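Local atomic coordinates of nitrogenase molybdenum-iron protein alpha chain (Clostridium pasteurianum, PDB entry 4WES), a protein that forms, with its beta partner, the molybdenum-iron component of nitrogenase, whose metal clusters carry the electrons and the chemistry that reduce dinitrogen to ammonium. Residues A[72-77]-A[152-157]; A[108-113]-A[145-150]; A[125-130]-A[137-142]; A[56-61]-A[172-177]. All coordinates share one frame; numbering follows the deposited sequence.

Overall arrangement
All four contacts are buried and gather around one parallel sheet, on the same side of the chain's centre. Contacts 1 and 3 draw on neighbouring strands of it, 69-74 and 138-143, joined by the bond from I72 N to G140 O (2.8 Å). Contacts 1 and 2 lie closest, their centres about 8 Å apart, and H74 links them through T108. Their chemistry differs: contact 1 turns on a polar histidine-aspartate pair, contact 2 on a methionine among aliphatic groups, contact 3 on aliphatic helix-to-strand packing, and contact 4 on cysteine sulfur set obliquely to a phenylalanine ring. Contacts 1, 2 and 4 reach the Fe(8)-S(7) cluster, and contact 4 alone also reaches the iron-molybdenum cluster; contact 3 stands back from both.

Contact 1 (A[72-77]-A[152-157]); sequences ITHGPI and DDILAV. With CLF (Fe(8)-S(7) cluster), chain H.
The imidazole of H74, on the segment of strand 69-74, meets D152 and I154 just beyond the helix 146-149. CG of H74 lies anti to the backbone N (chi1 -174°), which carries the ring across to the loop ahead of helix 154-165. There H74 NE2 donates to D152 OD2 at 2.7 Å; the N-H...O angle of 162° makes the bond nearly straight, and the oxygen receives it on its anti lone pair. Ring and carboxylate are almost coplanar, 14° apart. This His-carboxylate pair ties this strand of the parallel sheet to the loop that leads into helix 154-165, and its other atoms are engaged too: H74 ND1 bonds to T108 OG1, and D152 OD1 accepts from G119 N. With both ring nitrogens bonded, rotation of the imidazole should be well fixed. Obliquely to the ring, I154 CG2 packs on H74 CD2 at 3.7 Å. Farther along, P76 turns to the Fe(8)-S(7) cluster, its CB 3.5 Å from sulfur S2B.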
loop_
_atom_site.group_PDB
_atom_site.type_symbol
_atom_site.label_atom_id
_atom_site.label_comp_id
_atom_site.label_asym_id
_atom_site.label_seq_id
_atom_site.Cartn_x
_atom_site.Cartn_y
_atom_site.Cartn_z
ATOM N N ILE A 72 -2.369 -22.715 28.485
ATOM C CA ILE A 72 -0.909 -22.775 28.409
ATOM C C ILE A 72 -0.474 -24.074 27.765
ATOM O O ILE A 72 -0.722 -25.159 28.302
ATOM C CB ILE A 72 -0.241 -22.650 29.797
ATOM C CG1 ILE A 72 -0.711 -21.378 30.532
ATOM C CG2 ILE A 72 1.273 -22.669 29.639
ATOM C CD1 ILE A 72 -0.139 -21.248 31.943
ATOM N N THR A 73 0.171 -23.967 26.603
ATOM C CA THR A 73 0.774 -25.140 25.978
ATOM C C THR A 73 2.104 -25.443 26.664
ATOM O O THR A 73 2.987 -24.598 26.691
ATOM C CB THR A 73 1.028 -24.884 24.485
ATOM O OG1 THR A 73 -0.237 -24.567 23.871
ATOM C CG2 THR A 73 1.701 -26.053 23.825
ATOM N N HIS A 74 2.203 -26.653 27.204
ATOM C CA HIS A 74 3.458 -27.085 27.809
ATOM C C HIS A 74 4.252 -27.855 26.738
ATOM O O HIS A 74 3.969 -29.020 26.462
ATOM C CB HIS A 74 3.219 -27.929 29.053
ATOM C CG HIS A 74 4.476 -28.274 29.777
ATOM N ND1 HIS A 74 5.513 -27.384 29.960
ATOM C CD2 HIS A 74 4.857 -29.444 30.332
ATOM C CE1 HIS A 74 6.457 -27.989 30.661
ATOM N NE2 HIS A 74 6.075 -29.231 30.912
ATOM N N GLY A 75 5.178 -27.159 26.081
ATOM C CA GLY A 75 5.874 -27.746 24.938
ATOM C C GLY A 75 6.804 -26.717 24.371
ATOM O O GLY A 75 6.866 -25.585 24.847
ATOM N N PRO A 76 7.579 -27.120 23.340
ATOM C CA PRO A 76 8.338 -26.160 22.563
ATOM C C PRO A 76 7.387 -25.286 21.740
ATOM O O PRO A 76 6.160 -25.454 21.797
ATOM C CB PRO A 76 9.308 -27.034 21.746
ATOM C CG PRO A 76 8.990 -28.470 22.126
ATOM C CD PRO A 76 7.583 -28.428 22.705
ATOM N N ILE A 77 7.921 -24.281 21.062
ATOM C CA ILE A 77 7.068 -23.146 20.710
ATOM C C ILE A 77 6.033 -23.414 19.612
ATOM O O ILE A 77 4.996 -22.725 19.610
ATOM C CB ILE A 77 7.933 -21.913 20.324
ATOM C CG1 ILE A 77 7.120 -20.621 20.401
ATOM C CG2 ILE A 77 8.576 -22.086 18.950
ATOM C CD1 ILE A 77 6.571 -20.322 21.792
ATOM N N ASP A 152 7.482 -35.316 32.936
ATOM C CA ASP A 152 6.747 -34.237 33.566
ATOM C C ASP A 152 5.334 -34.694 33.927
ATOM O O ASP A 152 4.575 -35.087 33.083
ATOM C CB ASP A 152 6.638 -33.033 32.628
ATOM C CG ASP A 152 7.898 -32.177 32.540
ATOM O OD1 ASP A 152 8.977 -32.561 33.060
ATOM O OD2 ASP A 152 7.805 -31.096 31.917
ATOM N N ASP A 153 4.962 -34.560 35.197
ATOM C CA ASP A 153 3.626 -34.881 35.696
ATOM C C ASP A 153 2.818 -33.586 35.782
ATOM O O ASP A 153 2.781 -32.896 36.830
ATOM C CB ASP A 153 3.691 -35.608 37.024
ATOM C CG ASP A 153 2.314 -36.016 37.550
ATOM O OD1 ASP A 153 1.304 -35.570 36.999
ATOM O OD2 ASP A 153 2.238 -36.808 38.520
ATOM N N ILE A 154 2.154 -33.251 34.693
ATOM C CA ILE A 154 1.446 -31.985 34.637
ATOM C C ILE A 154 0.204 -31.992 35.513
ATOM O O ILE A 154 -0.255 -30.941 35.978
ATOM C CB ILE A 154 1.113 -31.541 33.197
ATOM C CG1 ILE A 154 0.151 -32.514 32.495
ATOM C CG2 ILE A 154 2.395 -31.342 32.411
ATOM C CD1 ILE A 154 -0.460 -31.972 31.201
ATOM N N LEU A 155 -0.363 -33.168 35.754
ATOM C CA LEU A 155 -1.521 -33.258 36.648
ATOM C C LEU A 155 -1.121 -32.771 38.054
ATOM O O LEU A 155 -1.854 -31.991 38.690
ATOM C CB LEU A 155 -2.053 -34.703 36.719
ATOM C CG LEU A 155 -3.357 -34.993 37.424
ATOM C CD1 LEU A 155 -4.548 -34.524 36.646
ATOM C CD2 LEU A 155 -3.519 -36.484 37.676
ATOM N N ALA A 156 0.005 -33.254 38.546
ATOM C CA ALA A 156 0.483 -32.875 39.865
ATOM C C ALA A 156 0.887 -31.402 39.938
ATOM O O ALA A 156 0.575 -30.706 40.919
ATOM C CB ALA A 156 1.613 -33.789 40.270
ATOM N N VAL A 157 1.565 -30.905 38.898
ATOM C CA VAL A 157 1.907 -29.496 38.851
ATOM C C VAL A 157 0.665 -28.623 38.926
ATOM O O VAL A 157 0.600 -27.639 39.672
ATOM C CB VAL A 157 2.749 -29.130 37.613
ATOM C CG1 VAL A 157 2.990 -27.642 37.543
ATOM C CG2 VAL A 157 4.058 -29.876 37.637
HETATM FE FE1 CLF H . 3.472 -32.994 18.742
HETATM FE FE2 CLF H . 3.451 -31.676 16.621
HETATM FE FE3 CLF H . 1.007 -32.057 17.854
HETATM FE FE4 CLF H . 2.923 -30.435 18.881
HETATM S S1 CLF H . 5.106 -31.287 18.424
HETATM S S2A CLF H . 2.325 -33.665 16.824
HETATM S S4A CLF H . 1.780 -30.116 16.936
HETATM S S3A CLF H . 1.781 -32.070 20.056
HETATM FE FE5 CLF H . 5.126 -27.817 18.451
HETATM FE FE6 CLF H . 8.255 -29.630 18.489
HETATM FE FE7 CLF H . 7.199 -27.870 16.659
HETATM FE FE8 CLF H . 5.921 -30.230 16.473
HETATM S S2B CLF H . 7.273 -27.608 18.942
HETATM S S3B CLF H . 8.158 -29.927 16.197
HETATM S S4B CLF H . 4.954 -28.143 16.189
#

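Contact 2 (A[108-113]-A[145-150]); sequences TDMQES and CPVGLI. With CLF (Fe(8)-S(7) cluster), chain H.
M110 and I150 reach toward each other tip to tip, with M110 CE 3.5 Å from I150 CD1 in the conformer described; M110 was deposited in two, which leaves the tightness of this approach doubtful. The same CE lies 4.3 Å from P146 CG, and M110 SD lies 4.5 Å from V147 CG2, which sets the end of the thioether among three apolar side chains. A bend at chi3 (48°) turns the terminal methyl out of the line of an otherwise extended chain. On the far segment, the bond from I150 N to P146 O (3.0 Å) folds I150 back beside P146 at the end of the weakly bonded helix of about 146-149. I115 of helix 112-117 touches M110, P146 and I150. Just before P146 in the chain, C145 SG binds iron FE1 of the Fe(8)-S(7) cluster at 2.3 Å. The methionine thus packs against the weakly formed turn after C145, a cysteine ligand of the cluster shared with the beta chain.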
loop_
_atom_site.group_PDB
_atom_site.type_symbol
_atom_site.label_atom_id
_atom_site.label_comp_id
_atom_site.label_asym_id
_atom_site.label_seq_id
_atom_site.Cartn_x
_atom_site.Cartn_y
_atom_site.Cartn_z
ATOM N N THR A 108 5.054 -22.593 27.602
ATOM C CA THR A 108 6.269 -22.674 28.392
ATOM C C THR A 108 7.519 -22.678 27.524
ATOM O O THR A 108 8.622 -22.646 28.066
ATOM C CB THR A 108 6.267 -23.931 29.260
ATOM O OG1 THR A 108 6.073 -25.070 28.418
ATOM C CG2 THR A 108 5.170 -23.863 30.323
ATOM N N ASP A 109 7.376 -22.663 26.186
ATOM C CA ASP A 109 8.518 -22.449 25.303
ATOM C C ASP A 109 9.716 -23.327 25.717
ATOM O O ASP A 109 10.805 -22.847 25.958
ATOM C CB ASP A 109 8.882 -20.956 25.293
ATOM C CG ASP A 109 9.948 -20.552 24.310
ATOM O OD1 ASP A 109 10.223 -21.274 23.319
ATOM O OD2 ASP A 109 10.491 -19.449 24.526
ATOM N N MET A 110 9.463 -24.634 25.780
ATOM C CA MET A 110 10.460 -25.545 26.308
ATOM C C MET A 110 11.758 -25.470 25.496
ATOM O O MET A 110 11.744 -25.376 24.257
ATOM C CB MET A 110 9.881 -26.962 26.366
ATOM C CG MET A 110 8.769 -27.190 27.408
ATOM S SD MET A 110 7.961 -28.832 27.371
ATOM C CE MET A 110 9.364 -29.922 27.301
ATOM N N GLN A 111 12.838 -25.517 26.259
ATOM C CA GLN A 111 14.193 -25.487 25.727
ATOM C C GLN A 111 14.892 -26.814 26.010
ATOM O O GLN A 111 14.337 -27.691 26.694
ATOM C CB GLN A 111 14.962 -24.335 26.396
ATOM C CG GLN A 111 14.338 -22.977 26.207
ATOM C CD GLN A 111 14.412 -22.551 24.770
ATOM O OE1 GLN A 111 15.510 -22.358 24.224
ATOM N NE2 GLN A 111 13.276 -22.374 24.134
ATOM N N GLU A 112 16.113 -26.961 25.512
ATOM C CA GLU A 112 16.818 -28.219 25.735
ATOM C C GLU A 112 16.973 -28.519 27.232
ATOM O O GLU A 112 16.895 -29.694 27.651
ATOM C CB GLU A 112 18.176 -28.219 25.025
ATOM C CG GLU A 112 18.863 -29.586 25.046
ATOM C CD GLU A 112 20.033 -29.725 24.116
ATOM O OE1 GLU A 112 20.238 -30.833 23.549
ATOM O OE2 GLU A 112 20.741 -28.723 23.986
ATOM N N SER A 113 17.198 -27.497 28.058
ATOM C CA SER A 113 17.289 -27.723 29.506
ATOM C C SER A 113 16.040 -28.383 30.075
ATOM O O SER A 113 16.109 -29.221 30.983
ATOM C CB SER A 113 17.601 -26.434 30.233
ATOM O OG SER A 113 16.616 -25.444 30.023
ATOM N N CYS A 145 4.089 -33.458 22.464
ATOM C CA CYS A 145 4.931 -34.642 22.268
ATOM C C CYS A 145 5.951 -34.973 23.362
ATOM O O CYS A 145 5.993 -36.133 23.784
ATOM C CB CYS A 145 5.599 -34.587 20.888
ATOM S SG CYS A 145 4.469 -34.931 19.520
ATOM N N PRO A 146 6.814 -34.029 23.791
ATOM C CA PRO A 146 7.872 -34.456 24.722
ATOM C C PRO A 146 7.445 -34.712 26.170
ATOM O O PRO A 146 8.210 -35.288 26.926
ATOM C CB PRO A 146 8.874 -33.320 24.687
ATOM C CG PRO A 146 8.306 -32.268 23.857
ATOM C CD PRO A 146 6.995 -32.643 23.342
ATOM N N VAL A 147 6.271 -34.218 26.580
ATOM C CA VAL A 147 5.955 -34.016 27.993
ATOM C C VAL A 147 5.972 -35.309 28.830
ATOM O O VAL A 147 6.653 -35.399 29.851
ATOM C CB VAL A 147 4.594 -33.305 28.120
ATOM C CG1 VAL A 147 4.084 -33.332 29.556
ATOM C CG2 VAL A 147 4.714 -31.900 27.616
ATOM N N GLY A 148 5.202 -36.305 28.434
ATOM C CA GLY A 148 5.223 -37.571 29.180
ATOM C C GLY A 148 6.592 -38.235 29.123
ATOM O O GLY A 148 7.090 -38.757 30.152
ATOM N N LEU A 149 7.225 -38.178 27.944
ATOM C CA LEU A 149 8.517 -38.859 27.734
ATOM C C LEU A 149 9.634 -38.308 28.614
ATOM O O LEU A 149 10.504 -39.067 29.063
ATOM C CB LEU A 149 8.935 -38.804 26.271
ATOM C CG LEU A 149 8.044 -39.674 25.391
ATOM C CD1 LEU A 149 8.137 -39.211 23.956
ATOM C CD2 LEU A 149 8.458 -41.144 25.497
ATOM N N ILE A 150 9.596 -37.020 28.916
ATOM C CA ILE A 150 10.627 -36.400 29.754
ATOM C C ILE A 150 10.293 -36.502 31.235
ATOM O O ILE A 150 11.094 -36.090 32.079
ATOM C CB ILE A 150 10.937 -34.947 29.355
ATOM C CG1 ILE A 150 9.774 -34.020 29.696
ATOM C CG2 ILE A 150 11.409 -34.879 27.904
ATOM C CD1 ILE A 150 10.071 -32.579 29.430
HETATM FE FE1 CLF H . 3.472 -32.994 18.742
HETATM FE FE2 CLF H . 3.451 -31.676 16.621
HETATM FE FE3 CLF H . 1.007 -32.057 17.854
HETATM FE FE4 CLF H . 2.923 -30.435 18.881
HETATM S S1 CLF H . 5.106 -31.287 18.424
HETATM S S2A CLF H . 2.325 -33.665 16.824
HETATM S S4A CLF H . 1.780 -30.116 16.936
HETATM S S3A CLF H . 1.781 -32.070 20.056
HETATM FE FE5 CLF H . 5.126 -27.817 18.451
HETATM FE FE6 CLF H . 8.255 -29.630 18.489
HETATM FE FE7 CLF H . 7.199 -27.870 16.659
HETATM FE FE8 CLF H . 5.921 -30.230 16.473
HETATM S S2B CLF H . 7.273 -27.608 18.942
HETATM S S3B CLF H . 8.158 -29.927 16.197
HETATM S S4B CLF H . 4.954 -28.143 16.189
#

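Contact 3 (A[125-130]-A[137-142]); sequences DAIHEA and AAIGVY
Helix 125-130 and strand 138-142 run roughly antiparallel, with 152° between their N-to-C directions, and their axes come within 9.9 Å. The nearest CA atoms are those of I127 and I139, 7.5 Å apart, a spacing bridged by the side chains of I127, A130, I139 and V141. I139 supplies the central piece: its CD1 reaches I127 CG2 at 4.0 Å and also lies 3.8 Å from the carbonyl oxygen I127 O. In I139, chi1 (-65°) puts CG1 beside the backbone N, and the extended chi2 (171°) carries CD1 on to the helix. One turn on, A130 CB meets the same methyl, I139 CD1, at 4.3 Å. The other branch of I127 serves the next inward-facing strand position, where I127 CD1 packs on V141 CG2 at 4.0 Å in the conformer described (V141 has two), the side chains crossing at about a right angle. All the side chains in contact are aliphatic and buried. V157 and A161 of helix 154-165 also touch I127, and I72 of the adjacent strand touches both A130 and I139. Helix 120-134 lies between the parallel strands 106-107 and 138-143, which have strand 69-74 between them, as in a beta-alpha-beta crossover.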
loop_
_atom_site.group_PDB
_atom_site.type_symbol
_atom_site.label_atom_id
_atom_site.label_comp_id
_atom_site.label_asym_id
_atom_site.label_seq_id
_atom_site.Cartn_x
_atom_site.Cartn_y
_atom_site.Cartn_z
ATOM N N ASP A 125 6.157 -22.078 37.169
ATOM C CA ASP A 125 6.415 -20.661 37.112
ATOM C C ASP A 125 5.574 -19.940 36.081
ATOM O O ASP A 125 5.109 -18.814 36.319
ATOM C CB ASP A 125 7.900 -20.377 36.897
ATOM C CG ASP A 125 8.786 -20.776 38.068
ATOM O OD1 ASP A 125 8.285 -21.014 39.184
ATOM O OD2 ASP A 125 10.041 -20.821 37.845
ATOM N N ALA A 126 5.305 -20.611 34.954
ATOM C CA ALA A 126 4.441 -20.037 33.927
ATOM C C ALA A 126 3.003 -19.932 34.381
ATOM O O ALA A 126 2.308 -18.957 34.083
ATOM C CB ALA A 126 4.530 -20.846 32.641
ATOM N N ILE A 127 2.518 -20.951 35.094
ATOM C CA ILE A 127 1.167 -20.886 35.655
ATOM C C ILE A 127 1.033 -19.684 36.599
ATOM O O ILE A 127 0.059 -18.923 36.547
ATOM C CB ILE A 127 0.786 -22.185 36.373
ATOM C CG1 ILE A 127 0.673 -23.360 35.390
ATOM C CG2 ILE A 127 -0.514 -22.031 37.168
ATOM C CD1 ILE A 127 0.719 -24.711 36.074
ATOM N N HIS A 128 2.011 -19.516 37.486
ATOM C CA HIS A 128 1.970 -18.377 38.402
ATOM C C HIS A 128 2.083 -17.041 37.672
ATOM O O HIS A 128 1.364 -16.111 38.037
ATOM C CB HIS A 128 3.048 -18.489 39.452
ATOM C CG HIS A 128 2.732 -19.501 40.512
ATOM N ND1 HIS A 128 2.112 -19.163 41.690
ATOM C CD2 HIS A 128 2.921 -20.848 40.556
ATOM C CE1 HIS A 128 1.946 -20.256 42.412
ATOM N NE2 HIS A 128 2.433 -21.295 41.755
ATOM N N GLU A 129 2.921 -16.926 36.644
ATOM C CA GLU A 129 2.948 -15.689 35.862
ATOM C C GLU A 129 1.623 -15.426 35.194
ATOM O O GLU A 129 1.144 -14.295 35.216
ATOM C CB GLU A 129 4.094 -15.701 34.855
ATOM C CG GLU A 129 5.459 -15.531 35.483
ATOM C CD GLU A 129 6.657 -15.602 34.540
ATOM O OE1 GLU A 129 6.502 -15.878 33.349
ATOM O OE2 GLU A 129 7.778 -15.352 35.048
ATOM N N ALA A 130 1.011 -16.461 34.613
ATOM C CA ALA A 130 -0.289 -16.262 33.981
ATOM C C ALA A 130 -1.336 -15.786 34.983
ATOM O O ALA A 130 -2.138 -14.902 34.694
ATOM C CB ALA A 130 -0.755 -17.537 33.328
ATOM N N ALA A 137 -10.442 -16.938 34.767
ATOM C CA ALA A 137 -11.401 -17.797 35.438
ATOM C C ALA A 137 -10.785 -19.142 35.815
ATOM O O ALA A 137 -11.173 -19.781 36.788
ATOM C CB ALA A 137 -12.608 -17.994 34.556
ATOM N N ALA A 138 -9.849 -19.594 34.982
ATOM C CA ALA A 138 -9.193 -20.908 35.100
ATOM C C ALA A 138 -7.978 -20.881 34.208
ATOM O O ALA A 138 -7.866 -20.020 33.330
ATOM C CB ALA A 138 -10.123 -22.038 34.721
ATOM N N ILE A 139 -7.104 -21.839 34.428
ATOM C CA ILE A 139 -5.928 -22.070 33.581
ATOM C C ILE A 139 -5.962 -23.489 33.093
ATOM O O ILE A 139 -6.289 -24.410 33.851
ATOM C CB ILE A 139 -4.632 -21.758 34.359
ATOM C CG1 ILE A 139 -4.592 -20.257 34.694
ATOM C CG2 ILE A 139 -3.387 -22.218 33.586
ATOM C CD1 ILE A 139 -3.490 -19.837 35.648
ATOM N N GLY A 140 -5.668 -23.689 31.802
ATOM C CA GLY A 140 -5.455 -25.023 31.263
ATOM C C GLY A 140 -3.984 -25.242 30.961
ATOM O O GLY A 140 -3.279 -24.311 30.575
ATOM N N VAL A 141 -3.535 -26.491 31.116
ATOM C CA VAL A 141 -2.188 -26.913 30.791
ATOM C C VAL A 141 -2.291 -28.072 29.826
ATOM O O VAL A 141 -2.939 -29.077 30.140
ATOM C CB VAL A 141 -1.447 -27.410 32.023
ATOM C CG1 VAL A 141 -0.060 -27.904 31.621
ATOM C CG2 VAL A 141 -1.377 -26.314 33.076
ATOM N N TYR A 142 -1.653 -27.956 28.654
ATOM C CA TYR A 142 -1.847 -28.905 27.578
ATOM C C TYR A 142 -0.518 -29.571 27.235
ATOM O O TYR A 142 0.441 -28.882 26.865
ATOM C CB TYR A 142 -2.423 -28.185 26.337
ATOM C CG TYR A 142 -3.742 -27.552 26.679
ATOM C CD1 TYR A 142 -4.932 -28.239 26.571
ATOM C CD2 TYR A 142 -3.787 -26.281 27.190
ATOM C CE1 TYR A 142 -6.128 -27.666 26.959
ATOM C CE2 TYR A 142 -4.964 -25.692 27.624
ATOM C CZ TYR A 142 -6.144 -26.401 27.500
ATOM O OH TYR A 142 -7.341 -25.858 27.929
#

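Contact 4 (A[56-61]-A[172-177]). With ICS (iron-sulfur-molybdenum cluster with interstitial carbon), chain F; CLF (Fe(8)-S(7) cluster), chain H.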
loop_
_atom_site.group_PDB
_atom_site.type_symbol
_atom_site.label_atom_id
_atom_site.label_comp_id
_atom_site.label_asym_id
_atom_site.label_seq_id
_atom_site.Cartn_x
_atom_site.Cartn_y
_atom_site.Cartn_z
ATOM N N ALA A 56 -3.871 -30.913 18.845
ATOM C CA ALA A 56 -4.757 -30.065 18.062
ATOM C C ALA A 56 -6.199 -30.291 18.475
ATOM O O ALA A 56 -6.951 -29.353 18.711
ATOM C CB ALA A 56 -4.551 -30.345 16.571
ATOM N N GLY A 57 -6.612 -31.568 18.568
ATOM C CA GLY A 57 -7.994 -31.866 18.903
ATOM C C GLY A 57 -8.413 -31.402 20.285
ATOM O O GLY A 57 -9.571 -31.034 20.519
ATOM N N CYS A 58 -7.484 -31.403 21.218
ATOM C CA CYS A 58 -7.780 -31.016 22.619
ATOM C C CYS A 58 -7.631 -29.511 22.843
ATOM O O CYS A 58 -8.603 -28.825 23.188
ATOM C CB CYS A 58 -6.825 -31.789 23.524
ATOM S SG CYS A 58 -7.169 -31.535 25.293
ATOM N N LYS A 59 -6.434 -28.969 22.625
ATOM C CA LYS A 59 -6.178 -27.555 22.849
ATOM C C LYS A 59 -6.698 -26.696 21.709
ATOM O O LYS A 59 -7.375 -25.695 21.910
ATOM C CB LYS A 59 -4.681 -27.319 23.077
ATOM C CG LYS A 59 -4.282 -25.941 23.598
ATOM C CD LYS A 59 -4.174 -24.837 22.578
ATOM C CE LYS A 59 -3.642 -23.591 23.244
ATOM N NZ LYS A 59 -3.491 -22.429 22.327
ATOM N N GLY A 60 -6.308 -27.061 20.485
ATOM C CA GLY A 60 -6.650 -26.219 19.358
ATOM C C GLY A 60 -8.125 -26.190 19.027
ATOM O O GLY A 60 -8.607 -25.190 18.482
ATOM N N VAL A 61 -8.830 -27.275 19.337
ATOM C CA VAL A 61 -10.201 -27.476 18.903
ATOM C C VAL A 61 -11.186 -27.329 20.064
ATOM O O VAL A 61 -11.932 -26.351 20.130
ATOM C CB VAL A 61 -10.370 -28.815 18.133
ATOM C CG1 VAL A 61 -11.831 -29.099 17.847
ATOM C CG2 VAL A 61 -9.536 -28.765 16.850
ATOM N N PHE A 172 -4.321 -31.535 30.732
ATOM C CA PHE A 172 -4.773 -32.399 29.650
ATOM C C PHE A 172 -3.582 -33.132 29.066
ATOM O O PHE A 172 -2.676 -32.489 28.516
ATOM C CB PHE A 172 -5.446 -31.582 28.540
ATOM C CG PHE A 172 -6.665 -30.830 28.995
ATOM C CD1 PHE A 172 -6.566 -29.596 29.587
ATOM C CD2 PHE A 172 -7.932 -31.373 28.825
ATOM C CE1 PHE A 172 -7.678 -28.895 30.021
ATOM C CE2 PHE A 172 -9.066 -30.684 29.243
ATOM C CZ PHE A 172 -8.941 -29.454 29.863
ATOM N N SER A 173 -3.587 -34.471 29.149
ATOM C CA SER A 173 -2.486 -35.271 28.614
ATOM C C SER A 173 -2.764 -35.610 27.159
ATOM O O SER A 173 -3.063 -36.738 26.816
ATOM C CB SER A 173 -2.287 -36.518 29.437
ATOM O OG SER A 173 -1.714 -36.195 30.688
ATOM N N CYS A 174 -2.665 -34.584 26.327
ATOM C CA CYS A 174 -2.948 -34.641 24.884
ATOM C C CYS A 174 -1.690 -34.620 24.028
ATOM O O CYS A 174 -1.653 -34.028 22.955
ATOM C CB CYS A 174 -3.923 -33.557 24.493
ATOM S SG CYS A 174 -3.403 -31.880 24.967
ATOM N N GLU A 175 -0.659 -35.327 24.487
ATOM C CA GLU A 175 0.540 -35.491 23.675
ATOM C C GLU A 175 0.187 -35.897 22.250
ATOM O O GLU A 175 -0.656 -36.753 22.033
ATOM C CB GLU A 175 1.492 -36.519 24.271
ATOM C CG GLU A 175 2.157 -36.156 25.574
ATOM C CD GLU A 175 1.376 -36.442 26.851
ATOM O OE1 GLU A 175 2.053 -36.438 27.902
ATOM O OE2 GLU A 175 0.148 -36.664 26.821
ATOM N N GLY A 176 0.883 -35.306 21.269
ATOM C CA GLY A 176 0.417 -35.416 19.892
ATOM C C GLY A 176 0.345 -36.766 19.303
ATOM O O GLY A 176 -0.507 -37.018 18.454
ATOM N N TYR A 177 1.207 -37.672 19.747
ATOM C CA TYR A 177 1.240 -39.028 19.185
ATOM C C TYR A 177 0.153 -39.957 19.709
ATOM O O TYR A 177 0.002 -41.067 19.198
ATOM C CB TYR A 177 2.584 -39.682 19.442
ATOM C CG TYR A 177 2.946 -39.705 20.926
ATOM C CD1 TYR A 177 2.396 -40.635 21.777
ATOM C CD2 TYR A 177 3.811 -38.772 21.455
ATOM C CE1 TYR A 177 2.701 -40.661 23.117
ATOM C CE2 TYR A 177 4.127 -38.769 22.794
ATOM C CZ TYR A 177 3.565 -39.717 23.632
ATOM O OH TYR A 177 3.897 -39.689 24.962
HETATM FE FE1 ICS F . -16.234 -31.139 14.942
HETATM MO MO1 ICS F . -11.130 -28.278 11.179
HETATM FE FE2 ICS F . -13.601 -31.049 14.581
HETATM FE FE3 ICS F . -15.060 -28.827 14.298
HETATM FE FE4 ICS F . -15.277 -30.805 12.537
HETATM FE FE5 ICS F . -13.370 -29.773 11.136
HETATM FE FE6 ICS F . -11.729 -29.957 13.186
HETATM FE FE7 ICS F . -13.149 -27.812 12.875
HETATM C CX ICS F . -13.739 -29.735 13.087
HETATM S S1A ICS F . -14.956 -32.689 13.814
HETATM S S1B ICS F . -11.274 -30.611 11.105
HETATM S S2A ICS F . -14.765 -30.014 16.234
HETATM S S2B ICS F . -11.411 -31.347 14.841
HETATM S S3A ICS F . -15.101 -30.963 10.318
HETATM S S3B ICS F . -10.999 -27.885 13.516
HETATM S S4A ICS F . -17.008 -29.585 13.419
HETATM S S4B ICS F . -13.308 -27.583 10.670
HETATM S S5A ICS F . -14.534 -26.661 14.145
HETATM FE FE1 CLF H . 3.472 -32.994 18.742
HETATM FE FE2 CLF H . 3.451 -31.676 16.621
HETATM FE FE3 CLF H . 1.007 -32.057 17.854
HETATM FE FE4 CLF H . 2.923 -30.435 18.881
HETATM S S1 CLF H . 5.106 -31.287 18.424
HETATM S S2A CLF H . 2.325 -33.665 16.824
HETATM S S4A CLF H . 1.780 -30.116 16.936
HETATM S S3A CLF H . 1.781 -32.070 20.056
HETATM FE FE5 CLF H . 5.126 -27.817 18.451
HETATM FE FE6 CLF H . 8.255 -29.630 18.489
HETATM FE FE7 CLF H . 7.199 -27.870 16.659
HETATM FE FE8 CLF H . 5.921 -30.230 16.473
HETATM S S2B CLF H . 7.273 -27.608 18.942
HETATM S S3B CLF H . 8.158 -29.927 16.197
HETATM S S4B CLF H . 4.954 -28.143 16.189
#
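C58 is the only residue of helix segment 56-61 that packs closely on 172-177, and it does so with both side-chain atoms. C58 CB rests on C174 CB at 3.5 Å, where the backbones come nearest, the two CA atoms being 6.5 Å apart. Its SG, placed anti to the backbone N (chi1 -175°), extends to the F172 side, where C58 SG is 3.6 Å from F172 CD2. The sulfur stands 4.4 Å from the centroid of the F172 ring and 47° off the ring normal, an oblique sulfur-aromatic contact. C174 SG is 3.8 Å from C58 SG, too far for a disulfide.

Away from this close packing the segments part. S173, at the centre of an inverse gamma turn, points its CB away from the helix and is exposed, while K59 leads its amine off to T83 OG1. The ends diverge toward different metal sites: V61 CG1 is 3.5 Å from sulfur S2A of the iron-molybdenum cluster, and G176 N is 3.6 Å from sulfur S3A of the Fe(8)-S(7) cluster.

Around the contact, F172 hydrogen-bonds through its backbone to strand 138-143, and its ring meets that of Y142 almost in parallel. From helix 182-196, A189 touches C58 and T192 touches F172, joining helix 54-63 to the edge of the parallel sheet.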